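Local structure of cytochrome P450 RhF (Acinetobacter radioresistens, 6RO8) at residues 140-143 and 144-148; 165-168 and 169-173; 271-274 and 275-279; 382-385 and 386-390. The protein probably catalyses heme-dependent oxygenation of organic substrates as a cytochrome P450, this chain being the heme domain of a longer class VII protein. All coordinates share one frame; numbering follows the deposited sequence.

Interaction 1. Residues 140-143 and 144-148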
loop_
_atom_site.group_PDB
_atom_site.type_symbol
_atom_site.label_atom_id
_atom_site.label_comp_id
_atom_site.label_asym_id
_atom_site.label_seq_id
_atom_site.Cartn_x
_atom_site.Cartn_y
_atom_site.Cartn_z
ATOM N N HIS A 140 6.760 -16.045 -12.042
ATOM C CA HIS A 140 5.672 -15.080 -11.998
ATOM C C HIS A 140 5.966 -13.876 -12.892
ATOM O O HIS A 140 5.049 -13.320 -13.520
ATOM C CB HIS A 140 5.405 -14.668 -10.545
ATOM C CG HIS A 140 4.575 -15.662 -9.791
ATOM N ND1 HIS A 140 5.121 -16.674 -9.031
ATOM C CD2 HIS A 140 3.232 -15.821 -9.720
ATOM C CE1 HIS A 140 4.149 -17.395 -8.499
ATOM N NE2 HIS A 140 2.992 -16.901 -8.906
ATOM N N GLN A 141 7.239 -13.494 -12.997
ATOM C CA GLN A 141 7.626 -12.407 -13.890
ATOM C C GLN A 141 7.252 -12.719 -15.341
ATOM O O GLN A 141 6.654 -11.885 -16.032
ATOM C CB GLN A 141 9.125 -12.148 -13.745
ATOM C CG GLN A 141 9.619 -10.871 -14.371
ATOM C CD GLN A 141 11.100 -10.682 -14.169
ATOM O OE1 GLN A 141 11.853 -11.651 -14.103
ATOM N NE2 GLN A 141 11.529 -9.433 -14.057
ATOM N N HIS A 142 7.591 -13.922 -15.818
ATOM C CA HIS A 142 7.148 -14.354 -17.141
ATOM C C HIS A 142 5.654 -14.138 -17.299
ATOM O O HIS A 142 5.184 -13.669 -18.343
ATOM C CB HIS A 142 7.485 -15.834 -17.363
ATOM C CG HIS A 142 7.044 -16.370 -18.698
ATOM N ND1 HIS A 142 6.679 -15.556 -19.753
ATOM C CD2 HIS A 142 6.911 -17.641 -19.146
ATOM C CE1 HIS A 142 6.342 -16.302 -20.790
ATOM N NE2 HIS A 142 6.474 -17.571 -20.448
ATOM N N PHE A 143 4.891 -14.479 -16.255
ATOM C CA PHE A 143 3.436 -14.399 -16.326
ATOM C C PHE A 143 2.978 -12.952 -16.428
ATOM O O PHE A 143 2.088 -12.629 -17.228
ATOM C CB PHE A 143 2.850 -15.093 -15.099
ATOM C CG PHE A 143 1.367 -15.014 -14.984
ATOM C CD1 PHE A 143 0.553 -15.774 -15.787
ATOM C CD2 PHE A 143 0.782 -14.209 -14.028
ATOM C CE1 PHE A 143 -0.823 -15.708 -15.651
ATOM C CE2 PHE A 143 -0.589 -14.143 -13.891
ATOM C CZ PHE A 143 -1.389 -14.883 -14.701
ATOM N N VAL A 144 3.583 -12.067 -15.626
ATOM C CA VAL A 144 3.303 -10.642 -15.737
ATOM C C VAL A 144 3.570 -10.156 -17.155
ATOM O O VAL A 144 2.770 -9.408 -17.729
ATOM C CB VAL A 144 4.125 -9.844 -14.703
ATOM C CG1 VAL A 144 3.742 -8.388 -14.754
ATOM C CG2 VAL A 144 3.869 -10.366 -13.294
ATOM N N ARG A 145 4.682 -10.583 -17.755
ATOM C CA ARG A 145 5.024 -10.050 -19.070
ATOM C C ARG A 145 4.037 -10.494 -20.139
ATOM O O ARG A 145 3.716 -9.720 -21.047
ATOM C CB ARG A 145 6.437 -10.445 -19.459
ATOM C CG ARG A 145 7.072 -9.432 -20.390
ATOM C CD ARG A 145 8.464 -9.108 -19.906
ATOM N NE ARG A 145 9.126 -10.269 -19.316
ATOM C CZ ARG A 145 10.215 -10.212 -18.555
ATOM N NH1 ARG A 145 10.774 -9.038 -18.272
ATOM N NH2 ARG A 145 10.746 -11.333 -18.072
ATOM N N GLU A 146 3.545 -11.731 -20.059
ATOM C CA GLU A 146 2.514 -12.161 -21.001
ATOM C C GLU A 146 1.260 -11.312 -20.852
ATOM O O GLU A 146 0.657 -10.898 -21.849
ATOM C CB GLU A 146 2.180 -13.637 -20.789
ATOM C CG GLU A 146 3.233 -14.612 -21.276
ATOM C CD GLU A 146 3.337 -14.669 -22.791
ATOM O OE1 GLU A 146 2.380 -15.154 -23.449
ATOM O OE2 GLU A 146 4.383 -14.237 -23.328
ATOM N N LEU A 147 0.863 -11.025 -19.610
ATOM C CA LEU A 147 -0.362 -10.271 -19.383
ATOM C C LEU A 147 -0.258 -8.875 -19.978
ATOM O O LEU A 147 -1.164 -8.416 -20.686
ATOM C CB LEU A 147 -0.667 -10.196 -17.881
ATOM C CG LEU A 147 -1.180 -11.479 -17.223
ATOM C CD1 LEU A 147 -1.574 -11.209 -15.786
ATOM C CD2 LEU A 147 -2.358 -12.031 -18.009
ATOM N N VAL A 148 0.848 -8.185 -19.698
ATOM C CA VAL A 148 0.999 -6.810 -20.147
ATOM C C VAL A 148 1.112 -6.749 -21.668
ATOM O O VAL A 148 0.628 -5.804 -22.304
ATOM C CB VAL A 148 2.214 -6.180 -19.451
ATOM C CG1 VAL A 148 2.429 -4.770 -19.924
ATOM C CG2 VAL A 148 2.027 -6.221 -17.942
#
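Along helix 134-155, which corresponds to helix D of the P450 fold, Phe143 and Leu147 meet one turn apart. CG of Phe143 is anti to the backbone N (chi1 176°), and the ring crosses Leu147 at a slant, with Leu147 CG 4.2 Å above one face of it, displaced toward the rim. The nearest carbons are Phe143 CE2 and Leu147 CD1, at 3.6 Å. The ring of Phe143 also stacks with His178 of helix 170-179. On another side of the helix Gln141 and Arg145 run side by side, with Gln141 CG over a face of the guanidinium and 3.9 Å from Arg145 NH2; the amide and guanidinium planes differ by 28°. His142 CE1 approaches Glu146 CG at 3.6 Å, its ring turned 69° from the carboxylate, whose charge is paired with Arg149. The turns below follow alpha-helical bonding, as in Val144 N to His140 O (2.9 Å) and Leu147 N to Phe143 O (3.1 Å). Val144 and Val148 pack on both helices 170-179 and 384-401, and Leu147 on 170-179, while His142 and Arg145 are exposed, an amphipathic division expected of helix D in the P450 four-helix bundle.

Interaction 2. Residues 165-168 and 169-173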
loop_
_atom_site.group_PDB
_atom_site.type_symbol
_atom_site.label_atom_id
_atom_site.label_comp_id
_atom_site.label_asym_id
_atom_site.label_seq_id
_atom_site.Cartn_x
_atom_site.Cartn_y
_atom_site.Cartn_z
ATOM N N GLN A 165 -8.099 1.530 -16.181
ATOM C CA GLN A 165 -9.133 0.589 -16.589
ATOM C C GLN A 165 -8.648 -0.422 -17.621
ATOM O O GLN A 165 -9.174 -1.537 -17.658
ATOM C CB GLN A 165 -10.358 1.345 -17.109
ATOM C CG GLN A 165 -11.665 0.607 -16.839
ATOM C CD GLN A 165 -11.769 0.058 -15.409
ATOM O OE1 GLN A 165 -12.116 -1.116 -15.207
ATOM N NE2 GLN A 165 -11.468 0.907 -14.411
ATOM N N GLU A 166 -7.637 -0.094 -18.423
ATOM C CA GLU A 166 -7.172 -1.086 -19.387
ATOM C C GLU A 166 -6.341 -2.176 -18.722
ATOM O O GLU A 166 -6.483 -3.355 -19.063
ATOM C CB GLU A 166 -6.367 -0.426 -20.515
ATOM C CG GLU A 166 -7.049 0.779 -21.156
ATOM C CD GLU A 166 -8.083 0.400 -22.210
ATOM O OE1 GLU A 166 -8.909 1.284 -22.573
ATOM O OE2 GLU A 166 -8.058 -0.766 -22.672
ATOM N N MET A 167 -5.478 -1.820 -17.777
ATOM C CA MET A 167 -4.536 -2.827 -17.303
ATOM C C MET A 167 -4.099 -2.620 -15.853
ATOM O O MET A 167 -3.786 -3.598 -15.159
ATOM C CB MET A 167 -3.287 -2.871 -18.212
ATOM C CG MET A 167 -2.542 -1.535 -18.336
ATOM S SD MET A 167 -1.161 -1.515 -19.501
ATOM C CE MET A 167 -0.566 -3.162 -19.410
ATOM N N LEU A 168 -4.116 -1.371 -15.363
ATOM C CA LEU A 168 -3.313 -1.068 -14.180
ATOM C C LEU A 168 -3.891 -1.677 -12.898
ATOM O O LEU A 168 -3.124 -2.019 -11.999
ATOM C CB LEU A 168 -3.103 0.446 -14.043
ATOM C CG LEU A 168 -2.004 1.055 -14.951
ATOM C CD1 LEU A 168 -1.667 2.484 -14.552
ATOM C CD2 LEU A 168 -0.702 0.208 -15.064
ATOM N N TRP A 169 -5.212 -1.844 -12.778
ATOM C CA TRP A 169 -5.709 -2.597 -11.628
ATOM C C TRP A 169 -5.931 -4.075 -11.933
ATOM O O TRP A 169 -5.748 -4.925 -11.053
ATOM C CB TRP A 169 -7.003 -1.975 -11.082
ATOM C CG TRP A 169 -8.248 -2.288 -11.828
ATOM C CD1 TRP A 169 -8.833 -1.527 -12.799
ATOM C CD2 TRP A 169 -9.100 -3.430 -11.646
ATOM N NE1 TRP A 169 -9.989 -2.131 -13.248
ATOM C CE2 TRP A 169 -10.172 -3.302 -12.559
ATOM C CE3 TRP A 169 -9.053 -4.554 -10.809
ATOM C CZ2 TRP A 169 -11.184 -4.255 -12.657
ATOM C CZ3 TRP A 169 -10.054 -5.493 -10.908
ATOM C CH2 TRP A 169 -11.107 -5.340 -11.826
ATOM N N GLU A 170 -6.270 -4.408 -13.172
ATOM C CA GLU A 170 -6.666 -5.776 -13.469
ATOM C C GLU A 170 -5.472 -6.728 -13.445
ATOM O O GLU A 170 -5.576 -7.849 -12.937
ATOM C CB GLU A 170 -7.352 -5.794 -14.821
ATOM C CG GLU A 170 -8.434 -6.794 -14.999
ATOM C CD GLU A 170 -8.833 -6.812 -16.440
ATOM O OE1 GLU A 170 -8.830 -5.711 -17.041
ATOM O OE2 GLU A 170 -9.084 -7.907 -16.986
ATOM N N ILE A 171 -4.331 -6.307 -13.983
ATOM C CA ILE A 171 -3.175 -7.197 -14.060
ATOM C C ILE A 171 -2.600 -7.468 -12.668
ATOM O O ILE A 171 -2.406 -8.642 -12.321
ATOM C CB ILE A 171 -2.117 -6.646 -15.029
ATOM C CG1 ILE A 171 -2.534 -6.961 -16.467
ATOM C CG2 ILE A 171 -0.746 -7.236 -14.735
ATOM C CD1 ILE A 171 -1.627 -6.356 -17.524
ATOM N N PRO A 172 -2.315 -6.453 -11.832
ATOM C CA PRO A 172 -1.828 -6.768 -10.478
ATOM C C PRO A 172 -2.768 -7.679 -9.726
ATOM O O PRO A 172 -2.304 -8.581 -9.016
ATOM C CB PRO A 172 -1.720 -5.390 -9.810
ATOM C CG PRO A 172 -1.578 -4.461 -10.930
ATOM C CD PRO A 172 -2.455 -5.002 -12.009
ATOM N N LEU A 173 -4.084 -7.477 -9.887
ATOM C CA LEU A 173 -5.064 -8.377 -9.288
ATOM C C LEU A 173 -4.847 -9.812 -9.757
ATOM O O LEU A 173 -4.693 -10.726 -8.940
ATOM C CB LEU A 173 -6.475 -7.912 -9.630
ATOM C CG LEU A 173 -7.574 -8.845 -9.097
ATOM C CD1 LEU A 173 -7.428 -9.025 -7.584
ATOM C CD2 LEU A 173 -8.984 -8.343 -9.437
#
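Ile171 N donates to Met167 O over 3.0 Å, an alpha-type bond that carries the chain across the joint between helix 163-168 and helix 170-179, the two parts of what corresponds to helix E of the P450 fold. The joint is irregular: a wider pi-type turn spans 165-168, and Pro172, which has no N-H to offer, places its CD near Leu168 O. The side chains of Gln165 and Trp169 bridge this joint on one side. Trp169 NE1 donates to Gln165 OE1 at 3.1 Å in a nearly straight bond (170°), with the oxygen at the ring edge, close to the indole plane. Seen from the amide, however, the donor stands 47° out of the carbonyl plane, so the bond is straight at the hydrogen but does not follow a lone pair. Trp169 reaches this place with CG between its backbone N and carbonyl carbon (chi1 79°); Glu170 CB lies 4.3 Å above the centre of one indole face. The ring also makes a cation-pi contact with Arg191 of helix 187-202, and the carboxylate of Glu170 is salt-bridged to Lys151 on helix 134-155. Buried apolar residues take the other side, where helices 134-155, 273-288 and 384-401 converge. There Met167 and Ile171 lie alongside each other, with Met167 CE 3.9 Å from Ile171 CD1.

Interaction 3. Residues 271-274 and 275-279. With HEM (protoporphyrin IX containing Fe), chain B; HIS (histidine), chain C.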
loop_
_atom_site.group_PDB
_atom_site.type_symbol
_atom_site.label_atom_id
_atom_site.label_comp_id
_atom_site.label_asym_id
_atom_site.label_seq_id
_atom_site.Cartn_x
_atom_site.Cartn_y
_atom_site.Cartn_z
ATOM N N ALA A 271 -1.849 -7.873 -1.775
ATOM C CA ALA A 271 -1.003 -8.449 -2.815
ATOM C C ALA A 271 -1.160 -7.769 -4.170
ATOM O O ALA A 271 -0.492 -8.170 -5.130
ATOM C CB ALA A 271 -1.283 -9.948 -2.968
ATOM N N HIS A 272 -2.009 -6.752 -4.292
ATOM C CA HIS A 272 -2.155 -6.156 -5.610
ATOM C C HIS A 272 -2.483 -4.670 -5.560
ATOM O O HIS A 272 -1.992 -3.911 -6.402
ATOM C CB HIS A 272 -3.213 -6.922 -6.414
ATOM C CG HIS A 272 -4.614 -6.673 -5.965
ATOM N ND1 HIS A 272 -5.425 -5.739 -6.565
ATOM C CD2 HIS A 272 -5.349 -7.239 -4.979
ATOM C CE1 HIS A 272 -6.599 -5.730 -5.959
ATOM N NE2 HIS A 272 -6.581 -6.634 -4.997
ATOM N N GLU A 273 -3.282 -4.236 -4.584
ATOM C CA GLU A 273 -3.802 -2.871 -4.626
ATOM C C GLU A 273 -2.690 -1.826 -4.550
ATOM O O GLU A 273 -2.722 -0.829 -5.285
ATOM C CB GLU A 273 -4.823 -2.635 -3.516
ATOM C CG GLU A 273 -5.588 -1.340 -3.758
ATOM C CD GLU A 273 -6.337 -0.835 -2.547
ATOM O OE1 GLU A 273 -7.587 -0.922 -2.549
ATOM O OE2 GLU A 273 -5.682 -0.341 -1.605
ATOM N N THR A 274 -1.706 -2.017 -3.666
ATOM C CA THR A 274 -0.614 -1.049 -3.600
ATOM C C THR A 274 0.254 -1.081 -4.864
ATOM O O THR A 274 0.806 -0.047 -5.255
ATOM C CB THR A 274 0.254 -1.276 -2.352
ATOM O OG1 THR A 274 0.378 -2.675 -2.075
ATOM C CG2 THR A 274 -0.314 -0.556 -1.149
ATOM N N THR A 275 0.385 -2.254 -5.505
ATOM C CA THR A 275 1.094 -2.357 -6.776
ATOM C C THR A 275 0.373 -1.601 -7.888
ATOM O O THR A 275 1.023 -0.973 -8.735
ATOM C CB THR A 275 1.276 -3.826 -7.150
ATOM O OG1 THR A 275 1.905 -4.510 -6.064
ATOM C CG2 THR A 275 2.148 -3.978 -8.379
ATOM N N ALA A 276 -0.965 -1.637 -7.906
ATOM C CA ALA A 276 -1.690 -0.912 -8.946
ATOM C C ALA A 276 -1.609 0.589 -8.716
ATOM O O ALA A 276 -1.348 1.347 -9.654
ATOM C CB ALA A 276 -3.150 -1.360 -9.011
ATOM N N LEU A 277 -1.839 1.039 -7.471
ATOM C CA LEU A 277 -1.713 2.465 -7.180
ATOM C C LEU A 277 -0.315 2.968 -7.527
ATOM O O LEU A 277 -0.167 4.011 -8.178
ATOM C CB LEU A 277 -2.026 2.730 -5.712
ATOM C CG LEU A 277 -3.446 2.434 -5.241
ATOM C CD1 LEU A 277 -3.487 2.460 -3.724
ATOM C CD2 LEU A 277 -4.427 3.435 -5.831
ATOM N N ALA A 278 0.722 2.219 -7.121
ATOM C CA ALA A 278 2.099 2.661 -7.333
ATOM C C ALA A 278 2.434 2.739 -8.822
ATOM O O ALA A 278 3.119 3.673 -9.260
ATOM C CB ALA A 278 3.083 1.726 -6.612
ATOM N N SER A 279 1.966 1.755 -9.608
ATOM C CA SER A 279 2.175 1.762 -11.059
ATOM C C SER A 279 1.523 2.955 -11.725
ATOM O O SER A 279 2.058 3.488 -12.712
ATOM C CB SER A 279 1.649 0.466 -11.703
ATOM O OG SER A 279 2.123 -0.697 -11.060
HETATM C CHA HEM B . 4.249 -5.125 4.549
HETATM C CHB HEM B . 3.904 -1.526 1.290
HETATM C CHC HEM B . 3.059 -4.723 -2.295
HETATM C CHD HEM B . 2.943 -8.224 1.072
HETATM C C1A HEM B . 4.215 -3.863 3.997
HETATM C C2A HEM B . 4.370 -2.598 4.692
HETATM C C3A HEM B . 4.275 -1.616 3.801
HETATM C C4A HEM B . 4.046 -2.204 2.492
HETATM C CMA HEM B . 4.388 -0.113 4.131
HETATM C CAA HEM B . 4.620 -2.408 6.205
HETATM C CBA HEM B . 6.111 -2.199 6.385
HETATM C CGA HEM B . 6.484 -2.089 7.838
HETATM O O1A HEM B . 5.578 -2.141 8.706
HETATM O O2A HEM B . 7.699 -1.951 8.117
HETATM C C1B HEM B . 3.739 -2.076 0.040
HETATM C C2B HEM B . 3.814 -1.353 -1.215
HETATM C C3B HEM B . 3.564 -2.236 -2.212
HETATM C C4B HEM B . 3.333 -3.544 -1.615
HETATM C CMB HEM B . 4.122 0.166 -1.310
HETATM C CAB HEM B . 3.541 -2.021 -3.744
HETATM C CBB HEM B . 3.967 -0.928 -4.377
HETATM C C1C HEM B . 2.950 -5.961 -1.701
HETATM C C2C HEM B . 2.660 -7.231 -2.344
HETATM C C3C HEM B . 2.639 -8.184 -1.383
HETATM C C4C HEM B . 2.911 -7.552 -0.124
HETATM C CMC HEM B . 2.437 -7.396 -3.863
HETATM C CAC HEM B . 2.387 -9.716 -1.451
HETATM C CBC HEM B . 2.096 -10.350 -2.588
HETATM C C1D HEM B . 3.256 -7.704 2.304
HETATM C C2D HEM B . 3.308 -8.444 3.543
HETATM C C3D HEM B . 3.678 -7.602 4.501
HETATM C C4D HEM B . 3.873 -6.284 3.908
HETATM C CMD HEM B . 2.993 -9.943 3.739
HETATM C CAD HEM B . 3.829 -7.992 5.989
HETATM C CBD HEM B . 5.224 -8.510 6.310
HETATM C CGD HEM B . 5.449 -8.427 7.803
HETATM O O1D HEM B . 4.521 -7.995 8.519
HETATM O O2D HEM B . 6.552 -8.778 8.290
HETATM N NA HEM B . 4.005 -3.578 2.664
HETATM N NB HEM B . 3.445 -3.402 -0.243
HETATM N NC HEM B . 3.091 -6.206 -0.346
HETATM N ND HEM B . 3.610 -6.389 2.564
HETATM FE FE HEM B . 3.537 -4.916 1.131
HETATM N N HIS C . -2.449 -3.271 2.738
HETATM C CA HIS C . -1.118 -2.706 2.552
HETATM C C HIS C . -0.571 -3.024 1.163
HETATM O O HIS C . 0.596 -2.723 0.879
HETATM C CB HIS C . -0.160 -3.226 3.625
HETATM C CG HIS C . -0.338 -4.678 3.941
HETATM N ND1 HIS C . 0.710 -5.575 3.936
HETATM C CD2 HIS C . -1.441 -5.391 4.269
HETATM C CE1 HIS C . 0.259 -6.777 4.249
HETATM N NE2 HIS C . -1.043 -6.693 4.456
HETATM O OXT HIS C . -1.277 -3.579 0.319
HETATM O O HOH W 1 0.375 -4.759 -4.114
HETATM O O HOH W 2 1.320 -4.679 1.707
#
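Thr274 lies over the water-bearing face of the heme, its OG1 above pyrrole B at 3.1 Å from C4B, while Thr275 sits at the porphyrin edge with OG1 3.7 Å from heme CMC. Water 2 is bound to the iron at 2.3 Å on the face of Thr274, whereas Cys381, the axial thiolate ligand, approaches from the other. At the rim, the methyl of Ala271 lies 3.4 Å from vinyl carbon CBC, and that of Ala278 packs against the second vinyl at CBB. Farther off, one face of the His272 ring has Glu273 CB above it. Here the long I-helix of the P450 fold is interrupted, and it resumes with His272 as N-cap. Water 1 occupies the break: it donates to Thr274 OG1 at 2.9 Å and accepts from Thr275 N at 2.9 Å. Beyond the break, alpha-helical bonding runs on, as in Leu277 N to Glu273 O (3.0 Å), and Thr275 O is gripped by both Ser279 N and Ser279 OG, from opposite faces of its carbonyl plane. Thr274 OG1 is also 3.0 Å from each of O and OXT of the bound histidine; its one proton could serve either. A threonine hydroxyl facing the water-bearing side of the heme and bonded to a water in the helix break, following an acidic residue, is consistent with the P450 arrangement for delivering protons to iron-bound oxygen.

Interaction 4. Residues 382-385 and 386-390. With HEM (protoporphyrin IX containing Fe), chain B.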
loop_
_atom_site.group_PDB
_atom_site.type_symbol
_atom_site.label_atom_id
_atom_site.label_comp_id
_atom_site.label_asym_id
_atom_site.label_seq_id
_atom_site.Cartn_x
_atom_site.Cartn_y
_atom_site.Cartn_z
ATOM N N MET A 382 7.048 -7.826 2.411
ATOM C CA MET A 382 7.555 -9.080 1.863
ATOM C C MET A 382 7.403 -9.168 0.352
ATOM O O MET A 382 8.127 -9.945 -0.282
ATOM C CB MET A 382 6.853 -10.281 2.498
ATOM C CG MET A 382 7.410 -10.638 3.849
ATOM S SD MET A 382 6.472 -11.959 4.638
ATOM C CE MET A 382 7.245 -13.435 3.968
ATOM N N GLY A 383 6.498 -8.384 -0.230
ATOM C CA GLY A 383 6.215 -8.473 -1.647
ATOM C C GLY A 383 6.814 -7.314 -2.419
ATOM O O GLY A 383 6.436 -7.081 -3.579
ATOM N N LYS A 384 7.770 -6.599 -1.795
ATOM C CA LYS A 384 8.352 -5.425 -2.445
ATOM C C LYS A 384 8.903 -5.776 -3.829
ATOM O O LYS A 384 8.767 -4.991 -4.777
ATOM C CB LYS A 384 9.451 -4.794 -1.568
ATOM C CG LYS A 384 10.646 -5.712 -1.202
ATOM C CD LYS A 384 11.716 -4.951 -0.391
ATOM C CE LYS A 384 12.860 -5.878 0.053
ATOM N NZ LYS A 384 14.053 -5.118 0.544
ATOM N N ASN A 385 9.497 -6.960 -3.986
ATOM C CA ASN A 385 10.054 -7.231 -5.307
ATOM C C ASN A 385 8.992 -7.635 -6.313
ATOM O O ASN A 385 9.173 -7.406 -7.506
ATOM C CB ASN A 385 11.155 -8.280 -5.240
ATOM C CG ASN A 385 12.408 -7.735 -4.622
ATOM O OD1 ASN A 385 12.752 -6.571 -4.800
ATOM N ND2 ASN A 385 13.058 -8.546 -3.832
ATOM N N ILE A 386 7.884 -8.218 -5.877
ATOM C CA ILE A 386 6.773 -8.415 -6.801
ATOM C C ILE A 386 6.257 -7.062 -7.273
ATOM O O ILE A 386 6.069 -6.829 -8.476
ATOM C CB ILE A 386 5.661 -9.255 -6.145
ATOM C CG1 ILE A 386 6.166 -10.671 -5.856
ATOM C CG2 ILE A 386 4.439 -9.272 -7.041
ATOM C CD1 ILE A 386 5.329 -11.417 -4.765
ATOM N N GLY A 387 6.073 -6.133 -6.333
ATOM C CA GLY A 387 5.652 -4.788 -6.704
ATOM C C GLY A 387 6.599 -4.113 -7.683
ATOM O O GLY A 387 6.152 -3.480 -8.653
ATOM N N ARG A 388 7.923 -4.240 -7.446
ATOM C CA ARG A 388 8.910 -3.609 -8.317
ATOM C C ARG A 388 8.867 -4.235 -9.692
ATOM O O ARG A 388 8.916 -3.546 -10.719
ATOM C CB ARG A 388 10.307 -3.776 -7.736
ATOM C CG ARG A 388 10.643 -2.922 -6.542
ATOM C CD ARG A 388 11.881 -3.447 -5.836
ATOM N NE ARG A 388 12.375 -2.458 -4.886
ATOM C CZ ARG A 388 12.984 -2.774 -3.754
ATOM N NH1 ARG A 388 13.166 -4.050 -3.443
ATOM N NH2 ARG A 388 13.399 -1.824 -2.932
ATOM N N MET A 389 8.820 -5.566 -9.719
ATOM C CA MET A 389 8.778 -6.299 -10.971
ATOM C C MET A 389 7.583 -5.869 -11.813
ATOM O O MET A 389 7.724 -5.635 -13.012
ATOM C CB MET A 389 8.728 -7.782 -10.661
ATOM C CG MET A 389 8.453 -8.669 -11.807
ATOM S SD MET A 389 6.845 -9.403 -11.510
ATOM C CE MET A 389 7.198 -10.616 -10.253
ATOM N N GLU A 390 6.392 -5.727 -11.209
ATOM C CA GLU A 390 5.230 -5.379 -12.026
ATOM C C GLU A 390 5.344 -3.956 -12.553
ATOM O O GLU A 390 4.974 -3.690 -13.700
ATOM C CB GLU A 390 3.941 -5.573 -11.239
ATOM C CG GLU A 390 3.705 -7.003 -10.819
ATOM C CD GLU A 390 2.384 -7.188 -10.115
ATOM O OE1 GLU A 390 1.338 -6.838 -10.696
ATOM O OE2 GLU A 390 2.398 -7.681 -8.971
HETATM C CHA HEM B . 4.249 -5.125 4.549
HETATM C CHB HEM B . 3.904 -1.526 1.290
HETATM C CHC HEM B . 3.059 -4.723 -2.295
HETATM C CHD HEM B . 2.943 -8.224 1.072
HETATM C C1A HEM B . 4.215 -3.863 3.997
HETATM C C2A HEM B . 4.370 -2.598 4.692
HETATM C C3A HEM B . 4.275 -1.616 3.801
HETATM C C4A HEM B . 4.046 -2.204 2.492
HETATM C CMA HEM B . 4.388 -0.113 4.131
HETATM C CAA HEM B . 4.620 -2.408 6.205
HETATM C CBA HEM B . 6.111 -2.199 6.385
HETATM C CGA HEM B . 6.484 -2.089 7.838
HETATM O O1A HEM B . 5.578 -2.141 8.706
HETATM O O2A HEM B . 7.699 -1.951 8.117
HETATM C C1B HEM B . 3.739 -2.076 0.040
HETATM C C2B HEM B . 3.814 -1.353 -1.215
HETATM C C3B HEM B . 3.564 -2.236 -2.212
HETATM C C4B HEM B . 3.333 -3.544 -1.615
HETATM C CMB HEM B . 4.122 0.166 -1.310
HETATM C CAB HEM B . 3.541 -2.021 -3.744
HETATM C CBB HEM B . 3.967 -0.928 -4.377
HETATM C C1C HEM B . 2.950 -5.961 -1.701
HETATM C C2C HEM B . 2.660 -7.231 -2.344
HETATM C C3C HEM B . 2.639 -8.184 -1.383
HETATM C C4C HEM B . 2.911 -7.552 -0.124
HETATM C CMC HEM B . 2.437 -7.396 -3.863
HETATM C CAC HEM B . 2.387 -9.716 -1.451
HETATM C CBC HEM B . 2.096 -10.350 -2.588
HETATM C C1D HEM B . 3.256 -7.704 2.304
HETATM C C2D HEM B . 3.308 -8.444 3.543
HETATM C C3D HEM B . 3.678 -7.602 4.501
HETATM C C4D HEM B . 3.873 -6.284 3.908
HETATM C CMD HEM B . 2.993 -9.943 3.739
HETATM C CAD HEM B . 3.829 -7.992 5.989
HETATM C CBD HEM B . 5.224 -8.510 6.310
HETATM C CGD HEM B . 5.449 -8.427 7.803
HETATM O O1D HEM B . 4.521 -7.995 8.519
HETATM O O2D HEM B . 6.552 -8.778 8.290
HETATM N NA HEM B . 4.005 -3.578 2.664
HETATM N NB HEM B . 3.445 -3.402 -0.243
HETATM N NC HEM B . 3.091 -6.206 -0.346
HETATM N ND HEM B . 3.610 -6.389 2.564
HETATM FE FE HEM B . 3.537 -4.916 1.131
HETATM O O HOH W 3 14.069 -2.766 -0.172
HETATM O O HOH W 2 1.320 -4.679 1.707
#
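Asn385 OD1 accepts from Arg388 NH1 over 2.9 Å, a side-chain bond spanning three residues in the first turn of helix 384-401, which corresponds to helix L of the P450 fold. The bond is moderately straight (156°); the oxygen lies at the guanidinium edge, near its plane, while the donor is tilted 33° from the amide's carbonyl plane. Lys384 CB lies over a face of the same guanidinium. With Lys384 CG between backbone N and carbonyl carbon (chi1 59°), the extended chain beyond runs beside Arg388, its CD 3.5 Å from Arg388 NH1. Two like charges are thus close, with Lys384 NZ 4.2 Å from Arg388 NH1. Water 3 accepts from both side chains, Lys384 NZ has Gln380 as a further partner, and a salt bridge from Arg388 to Glu308 of helix 303-314 probably offsets some of the repulsion. Gly383 holds the N-cap position, and its O accepts the first-turn bond from Gly387 N at 2.9 Å. Gly383 closes the Cys-x-Gly end of the P450 heme-binding signature, two residues after the iron ligand Cys381, and lacking a side chain it lets the porphyrin approach its backbone: Gly383 CA is 3.6 Å from heme C3C. Ile386 continues the packing on this face, its CD1 4.0 Å from vinyl carbon CBC of the heme.

Overall arrangement
The four contacts lie on the D-, E-, I- and L-helices, the conserved bundle of the P450 fold. Interactions 3 and 4 grip the heme from its two faces, and Thr275 packs on Gly387 and Glu390 beside it. Interaction 2 is buried among the helices, touching interaction 3 through Leu168 and Ala276 and interaction 1 where Val148 CG1 meets Met167 CE at 3.4 Å. Interaction 1, lying farthest from the chain's centre, is partly open to solvent and reaches interaction 4 where Gln141 and Val144 touch Met389. Chemistry follows position: water and hydroxyl at the heme, an amide-indole bond at the helix joint, and charged side chains toward the outside.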